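Local coordinates for protein NAD nucleotidase (Haemophilus influenzae, PDB 3ZTV) that degrades NAD to adenosine and nicotinamide riboside, acting as a zinc-dependent periplasmic pyrophosphatase and 5'-nucleotidase with its highest activity on AMP, at residues D20-L25 against A68-T73. Sequence-based numbering, arbitrary orientation.
Sequences DHHSYL and AGDAIT. With ZN (zinc ion), chain C; ZN (zinc ion), chain B.
Asp20, His22 and Asp70 converge on a pair of zinc ions at the dinuclear centre of the calcineurin-like phosphoesterase domain, where the loops following the neighbouring parallel strands 11-18 and 63-67 meet. One zinc takes Asp20 OD1 at 2.0 Å, His22 NE2 and Asp70 OD2. The same Asp70 OD2 bridges to the second zinc, as does a water, and Asn102 and Asp226 add further ligands to that ion. The two carboxylates stand almost perpendicular, their planes 87° apart, each presenting one oxygen to the shared zinc. Their other oxygens are held from outside: Asp20 OD2 by the backbone N of Asp226, Asp70 OD1 by that of His103.

With CG anti to its own carbonyl carbon (chi1 -79°), the His22 imidazole is set beside Asp70 and points the same way, and Asp70 CB sits over one ring face, 3.9 Å from the centroid and offset toward the rim. ND1, separated from NE2 by CE1 alone, donates to Thr73 O at 2.9 Å, with that oxygen essentially in the ring plane; together with the zinc bond at NE2, this holds the ring's rotation, and it may make NE2 a stronger zinc ligand.

Backbone bonds join the loops further, Asp20 N to Gly69 O and His22 N to Asp70 O. His21, opening a type I' turn, binds no zinc; Ala71 O lies over one face of its ring, 3.1 Å above the plane, while ND1 and NE2 bond to His67 and Asp86. Asp86 also reaches Ser23 OG, which accepts the backbone N-H of Thr73 at 3.1 Å.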
ATOM      1  N   ASP A  20      14.219 -15.529 -15.762  1.00  3.52           N
ATOM      2  CA  ASP A  20      15.246 -14.561 -16.146  1.00  4.73           C
ATOM      3  C   ASP A  20      16.174 -15.090 -17.242  1.00  4.00           C
ATOM      4  O   ASP A  20      17.402 -14.927 -17.195  1.00  4.88           O
ATOM      5  CB  ASP A  20      16.053 -14.114 -14.924  1.00  4.38           C
ATOM      6  CG  ASP A  20      15.214 -13.318 -13.940  1.00  4.50           C
ATOM      7  OD1 ASP A  20      15.075 -12.080 -14.111  1.00  4.44           O
ATOM      8  OD2 ASP A  20      14.674 -13.924 -12.992  1.00  4.60           O
ATOM      9  N   HIS A  21      15.596 -15.736 -18.240  1.00  4.77           N
ATOM     10  CA  HIS A  21      16.444 -16.188 -19.342  1.00  4.24           C
ATOM     11  C   HIS A  21      16.992 -15.043 -20.211  1.00  4.77           C
ATOM     12  O   HIS A  21      18.038 -15.209 -20.841  1.00  5.13           O
ATOM     13  CB  HIS A  21      15.835 -17.363 -20.152  1.00  4.66           C
ATOM     14  CG  HIS A  21      14.928 -16.977 -21.281  1.00  4.27           C
ATOM     15  ND1 HIS A  21      13.554 -16.914 -21.149  1.00  6.19           N
ATOM     16  CD2 HIS A  21      15.192 -16.734 -22.590  1.00  6.17           C
ATOM     17  CE1 HIS A  21      13.018 -16.604 -22.317  1.00  6.50           C
ATOM     18  NE2 HIS A  21      13.990 -16.500 -23.208  1.00  6.67           N
ATOM     19  N   HIS A  22      16.324 -13.893 -20.196  1.00  4.38           N
ATOM     20  CA  HIS A  22      16.874 -12.669 -20.806  1.00  4.61           C
ATOM     21  C   HIS A  22      17.380 -12.887 -22.241  1.00  5.38           C
ATOM     22  O   HIS A  22      18.468 -12.435 -22.608  1.00  5.63           O
ATOM     23  CB  HIS A  22      17.983 -12.099 -19.926  1.00  6.39           C
ATOM     24  CG  HIS A  22      17.482 -11.338 -18.733  1.00  5.40           C
ATOM     25  ND1 HIS A  22      16.985 -10.055 -18.814  1.00  6.36           N
ATOM     26  CD2 HIS A  22      17.444 -11.669 -17.418  1.00  5.24           C
ATOM     27  CE1 HIS A  22      16.631  -9.640 -17.608  1.00  4.66           C
ATOM     28  NE2 HIS A  22      16.919 -10.596 -16.738  1.00  4.97           N
ATOM     29  N   SER A  23      16.601 -13.621 -23.023  1.00  4.90           N
ATOM     30  CA  SER A  23      16.908 -13.834 -24.434  1.00  5.36           C
ATOM     31  C   SER A  23      18.192 -14.621 -24.692  1.00  5.61           C
ATOM     32  O   SER A  23      18.740 -14.565 -25.804  1.00  5.81           O
ATOM     33  CB  SER A  23      16.908 -12.499 -25.203  1.00  5.14           C
ATOM     34  OG  SER A  23      15.640 -11.870 -25.120  1.00  5.34           O
ATOM     35  N   TYR A  24      18.659 -15.371 -23.687  1.00  5.23           N
ATOM     36  CA  TYR A  24      19.825 -16.244 -23.864  1.00  4.63           C
ATOM     37  C   TYR A  24      19.388 -17.553 -24.510  1.00  5.96           C
ATOM     38  O   TYR A  24      19.189 -18.574 -23.830  1.00  7.00           O
ATOM     39  CB  TYR A  24      20.543 -16.510 -22.536  1.00  6.40           C
ATOM     40  CG  TYR A  24      21.501 -15.413 -22.153  1.00  5.60           C
ATOM     41  CD1 TYR A  24      21.041 -14.168 -21.737  1.00  8.01           C
ATOM     42  CD2 TYR A  24      22.877 -15.612 -22.224  1.00 10.07           C
ATOM     43  CE1 TYR A  24      21.921 -13.155 -21.393  1.00  8.51           C
ATOM     44  CE2 TYR A  24      23.767 -14.607 -21.884  1.00 11.38           C
ATOM     45  CZ  TYR A  24      23.280 -13.381 -21.465  1.00  9.51           C
ATOM     46  OH  TYR A  24      24.176 -12.393 -21.127  1.00 12.59           O
ATOM     47  N   LEU A  25      19.239 -17.534 -25.828  1.00  6.27           N
ATOM     48  CA  LEU A  25      18.826 -18.740 -26.534  1.00  6.29           C
ATOM     49  C   LEU A  25      19.966 -19.743 -26.681  1.00  6.77           C
ATOM     50  O   LEU A  25      19.736 -20.953 -26.723  1.00  7.75           O
ATOM     51  CB  LEU A  25      18.255 -18.399 -27.914  1.00  6.95           C
ATOM     52  CG  LEU A  25      16.742 -18.165 -27.974  1.00  9.75           C
ATOM     53  CD1 LEU A  25      16.282 -17.108 -26.981  1.00 11.01           C
ATOM     54  CD2 LEU A  25      16.311 -17.804 -29.388  1.00 11.18           C
ATOM     55  N   ALA A  68       9.270 -17.700 -14.414  1.00  4.11           N
ATOM     56  CA  ALA A  68       9.042 -16.600 -13.476  1.00  4.76           C
ATOM     57  C   ALA A  68       9.427 -15.186 -13.958  1.00  4.79           C
ATOM     58  O   ALA A  68       9.659 -14.298 -13.123  1.00  5.52           O
ATOM     59  CB  ALA A  68       9.695 -16.902 -12.127  1.00  5.01           C
ATOM     60  N   GLY A  69       9.480 -14.972 -15.275  1.00  4.82           N
ATOM     61  CA  GLY A  69       9.612 -13.625 -15.825  1.00  4.92           C
ATOM     62  C   GLY A  69      10.982 -13.212 -16.338  1.00  4.98           C
ATOM     63  O   GLY A  69      11.977 -13.938 -16.187  1.00  5.16           O
ATOM     64  N   ASP A  70      11.024 -12.048 -16.990  1.00  5.76           N
ATOM     65  CA  ASP A  70      12.194 -11.581 -17.751  1.00  5.63           C
ATOM     66  C   ASP A  70      12.629 -12.624 -18.792  1.00  4.44           C
ATOM     67  O   ASP A  70      13.787 -13.092 -18.831  1.00  4.94           O
ATOM     68  CB  ASP A  70      13.373 -11.224 -16.849  1.00  7.44           C
ATOM     69  CG  ASP A  70      13.256  -9.848 -16.199  1.00  4.56           C
ATOM     70  OD1 ASP A  70      12.289  -9.091 -16.460  1.00  5.11           O
ATOM     71  OD2 ASP A  70      14.177  -9.539 -15.413  1.00  4.62           O
ATOM     72  N   ALA A  71      11.674 -12.976 -19.637  1.00  5.86           N
ATOM     73  CA  ALA A  71      11.946 -13.738 -20.835  1.00  6.09           C
ATOM     74  C   ALA A  71      12.796 -12.916 -21.794  1.00  5.80           C
ATOM     75  O   ALA A  71      13.669 -13.465 -22.462  1.00  6.77           O
ATOM     76  CB  ALA A  71      10.642 -14.138 -21.496  1.00  6.47           C
ATOM     77  N   ILE A  72      12.541 -11.607 -21.862  1.00  6.39           N
ATOM     78  CA  ILE A  72      13.142 -10.771 -22.909  1.00  7.19           C
ATOM     79  C   ILE A  72      14.180  -9.766 -22.429  1.00  7.25           C
ATOM     80  O   ILE A  72      14.157  -9.337 -21.269  1.00  6.96           O
ATOM     81  CB  ILE A  72      12.066 -10.029 -23.744  1.00  7.48           C
ATOM     82  CG1 ILE A  72      11.179  -9.138 -22.861  1.00  8.28           C
ATOM     83  CG2 ILE A  72      11.250 -11.026 -24.556  1.00  7.75           C
ATOM     84  CD1 ILE A  72      10.353  -8.151 -23.679  1.00  9.45           C
ATOM     85  N   THR A  73      15.075  -9.417 -23.360  1.00  6.59           N
ATOM     86  CA  THR A  73      16.147  -8.415 -23.252  1.00  7.47           C
ATOM     87  C   THR A  73      17.401  -9.014 -22.654  1.00  7.65           C
ATOM     88  O   THR A  73      17.350  -9.710 -21.635  1.00  7.72           O
ATOM     89  CB  THR A  73      15.768  -7.087 -22.519  1.00  7.15           C
ATOM     90  OG1 THR A  73      15.831  -7.260 -21.095  1.00  7.45           O
ATOM     91  CG2 THR A  73      14.402  -6.581 -22.947  1.00  8.14           C
TER
HETATM   92 ZN    ZN C1599      16.215 -10.566 -14.746  1.00  4.77          ZN
HETATM   93 ZN    ZN B1598      13.823  -8.864 -13.400  1.00  5.13          ZN
HETATM   94  O   HOH W   1      15.816  -9.086 -13.363  1.00  5.46           O